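Side-chain contact in caspase-3 (PDB 6WI4), which probably acts as a cysteine protease of apoptosis in a reef-building coral, cleaving proteins after aspartate as caspases do: residues A42-F47 and V54-N59. Residues are numbered along the deposited sequence; the frame is centred on the assembly and turned at random.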
loop_
_atom_site.group_PDB
_atom_site.type_symbol
_atom_site.label_atom_id
_atom_site.label_comp_id
_atom_site.label_asym_id
_atom_site.label_seq_id
_atom_site.Cartn_x
_atom_site.Cartn_y
_atom_site.Cartn_z
ATOM N N ALA A 42 -3.963 4.082 -11.208
ATOM C CA ALA A 42 -3.719 5.318 -10.476
ATOM C C ALA A 42 -2.400 5.261 -9.709
ATOM O O ALA A 42 -1.648 6.240 -9.686
ATOM C CB ALA A 42 -4.883 5.598 -9.523
ATOM N N LEU A 43 -2.106 4.131 -9.062
ATOM C CA LEU A 43 -0.842 4.023 -8.334
ATOM C C LEU A 43 0.342 4.057 -9.278
ATOM O O LEU A 43 1.386 4.631 -8.948
ATOM C CB LEU A 43 -0.797 2.730 -7.525
ATOM C CG LEU A 43 -1.565 2.720 -6.218
ATOM C CD1 LEU A 43 -1.319 1.384 -5.534
ATOM C CD2 LEU A 43 -1.142 3.877 -5.309
ATOM N N ALA A 44 0.219 3.406 -10.439
ATOM C CA ALA A 44 1.325 3.405 -11.388
ATOM C C ALA A 44 1.624 4.821 -11.863
ATOM O O ALA A 44 2.788 5.232 -11.924
ATOM C CB ALA A 44 1.003 2.482 -12.561
ATOM N N LYS A 45 0.575 5.589 -12.161
ATOM C CA LYS A 45 0.742 6.975 -12.578
ATOM C C LYS A 45 1.380 7.804 -11.466
ATOM O O LYS A 45 2.322 8.575 -11.708
ATOM C CB LYS A 45 -0.624 7.539 -12.982
ATOM C CG LYS A 45 -0.610 8.985 -13.429
ATOM C CD LYS A 45 -2.005 9.460 -13.848
ATOM C CE LYS A 45 -1.995 10.965 -14.106
ATOM N NZ LYS A 45 -3.335 11.456 -14.520
ATOM N N LEU A 46 0.923 7.607 -10.227
ATOM C CA LEU A 46 1.459 8.357 -9.098
ATOM C C LEU A 46 2.922 8.014 -8.838
ATOM O O LEU A 46 3.762 8.905 -8.685
ATOM C CB LEU A 46 0.618 8.078 -7.852
ATOM C CG LEU A 46 1.203 8.645 -6.564
ATOM C CD1 LEU A 46 1.277 10.173 -6.622
ATOM C CD2 LEU A 46 0.404 8.181 -5.352
ATOM N N PHE A 47 3.246 6.720 -8.769
ATOM C CA PHE A 47 4.615 6.340 -8.440
ATOM C C PHE A 47 5.593 6.746 -9.542
ATOM O O PHE A 47 6.730 7.114 -9.243
ATOM C CB PHE A 47 4.691 4.834 -8.170
ATOM C CG PHE A 47 3.940 4.388 -6.928
ATOM C CD1 PHE A 47 3.667 5.268 -5.891
ATOM C CD2 PHE A 47 3.520 3.069 -6.814
ATOM C CE1 PHE A 47 2.977 4.845 -4.758
ATOM C CE2 PHE A 47 2.848 2.635 -5.694
ATOM C CZ PHE A 47 2.573 3.528 -4.655
ATOM N N VAL A 54 8.549 1.786 -11.897
ATOM C CA VAL A 54 7.346 1.068 -11.484
ATOM C C VAL A 54 7.312 -0.310 -12.127
ATOM O O VAL A 54 7.485 -0.442 -13.346
ATOM C CB VAL A 54 6.089 1.869 -11.849
ATOM C CG1 VAL A 54 4.838 1.086 -11.510
ATOM C CG2 VAL A 54 6.116 3.201 -11.126
ATOM N N ARG A 55 7.088 -1.337 -11.307
ATOM C CA ARG A 55 6.984 -2.716 -11.771
ATOM C C ARG A 55 5.608 -3.241 -11.385
ATOM O O ARG A 55 5.243 -3.214 -10.204
ATOM C CB ARG A 55 8.099 -3.575 -11.167
ATOM C CG ARG A 55 9.458 -2.894 -11.130
ATOM C CD ARG A 55 10.259 -3.085 -12.399
ATOM N NE ARG A 55 11.581 -2.447 -12.316
ATOM C CZ ARG A 55 12.647 -2.977 -11.714
ATOM N NH1 ARG A 55 12.577 -4.171 -11.138
ATOM N NH2 ARG A 55 13.800 -2.318 -11.692
ATOM N N ILE A 56 4.842 -3.704 -12.369
ATOM C CA ILE A 56 3.430 -4.036 -12.194
ATOM C C ILE A 56 3.226 -5.517 -12.464
ATOM O O ILE A 56 3.666 -6.031 -13.498
ATOM C CB ILE A 56 2.526 -3.193 -13.113
ATOM C CG1 ILE A 56 2.778 -1.705 -12.882
ATOM C CG2 ILE A 56 1.053 -3.542 -12.876
ATOM C CD1 ILE A 56 2.072 -0.805 -13.871
ATOM N N TYR A 57 2.534 -6.192 -11.544
ATOM C CA TYR A 57 2.179 -7.597 -11.670
ATOM C C TYR A 57 0.698 -7.771 -11.387
ATOM O O TYR A 57 0.158 -7.123 -10.482
ATOM C CB TYR A 57 2.983 -8.463 -10.693
ATOM C CG TYR A 57 4.466 -8.551 -10.994
ATOM C CD1 TYR A 57 5.375 -7.630 -10.473
ATOM C CD2 TYR A 57 4.956 -9.574 -11.784
ATOM C CE1 TYR A 57 6.746 -7.738 -10.762
ATOM C CE2 TYR A 57 6.300 -9.693 -12.067
ATOM C CZ TYR A 57 7.187 -8.781 -11.561
ATOM O OH TYR A 57 8.521 -8.949 -11.879
ATOM N N ASN A 58 0.037 -8.644 -12.145
ATOM C CA ASN A 58 -1.384 -8.912 -11.965
ATOM C C ASN A 58 -1.625 -10.375 -11.618
ATOM O O ASN A 58 -0.989 -11.264 -12.186
ATOM C CB ASN A 58 -2.176 -8.559 -13.228
ATOM C CG ASN A 58 -2.049 -7.095 -13.603
ATOM O OD1 ASN A 58 -2.652 -6.235 -12.967
ATOM N ND2 ASN A 58 -1.270 -6.807 -14.641
ATOM N N ASN A 59 -2.563 -10.618 -10.697
ATOM C CA ASN A 59 -3.041 -11.966 -10.356
ATOM C C ASN A 59 -1.887 -12.924 -10.047
ATOM O O ASN A 59 -1.650 -13.913 -10.748
ATOM C CB ASN A 59 -3.924 -12.517 -11.482
ATOM C CG ASN A 59 -5.248 -11.796 -11.593
ATOM O OD1 ASN A 59 -5.690 -11.122 -10.664
ATOM N ND2 ASN A 59 -5.902 -11.946 -12.738
#
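Val54 and Ile56 of the strand touch Ala44 and Phe47 of the helix, and the side-chain contacts are all between carbon atoms: no hydrogen bond or salt bridge crosses, and the two segments together bury just 154 Å². Val54 supplies most of the strand's share through its two methyls. CG2, anti to the carbonyl carbon, lies 3.7 Å from Phe47 CB and is also 4.0 Å from Ala44 O, so it rests against one turn of the helix backbone. CG1, set anti to the backbone N by a chi1 of 176°, faces Ala44 and comes within 4.2 Å of its CB. Two residues along the strand, Ile56 meets that same methyl by the end of its longer branch, CD1 being 3.7 Å from Ala44 CB. Ala44 CB is therefore shared by Val54 and Ile56, and its small size fits the close approach of the backbones, the CA atoms of Ala44 and Val54 being 6.5 Å apart.

Phe47 touches the strand by its CB, not by its ring. With chi1 at -66° the ring swings away from Val54 and lies over the central sheet, against Ala14, Ile84 and Ser86. Burial falls off from the helix side, where Ala44 and Phe47 are buried, to the strand, where Val54 is partly exposed and Ile56 exposed, consistent with 53-58 being the outermost strand of the sheet in this chain.

The axes of helix segment 42-47 and strand segment 54-58 come within 9.1 Å and run nearly antiparallel, at 167°. Arg55 and Tyr57 make backbone hydrogen bonds to strand 13-18, the parallel neighbour of strand 53-58. The contact lies within the beta-alpha-beta crossover in which helix 36-49 links these two strands of the caspase fold.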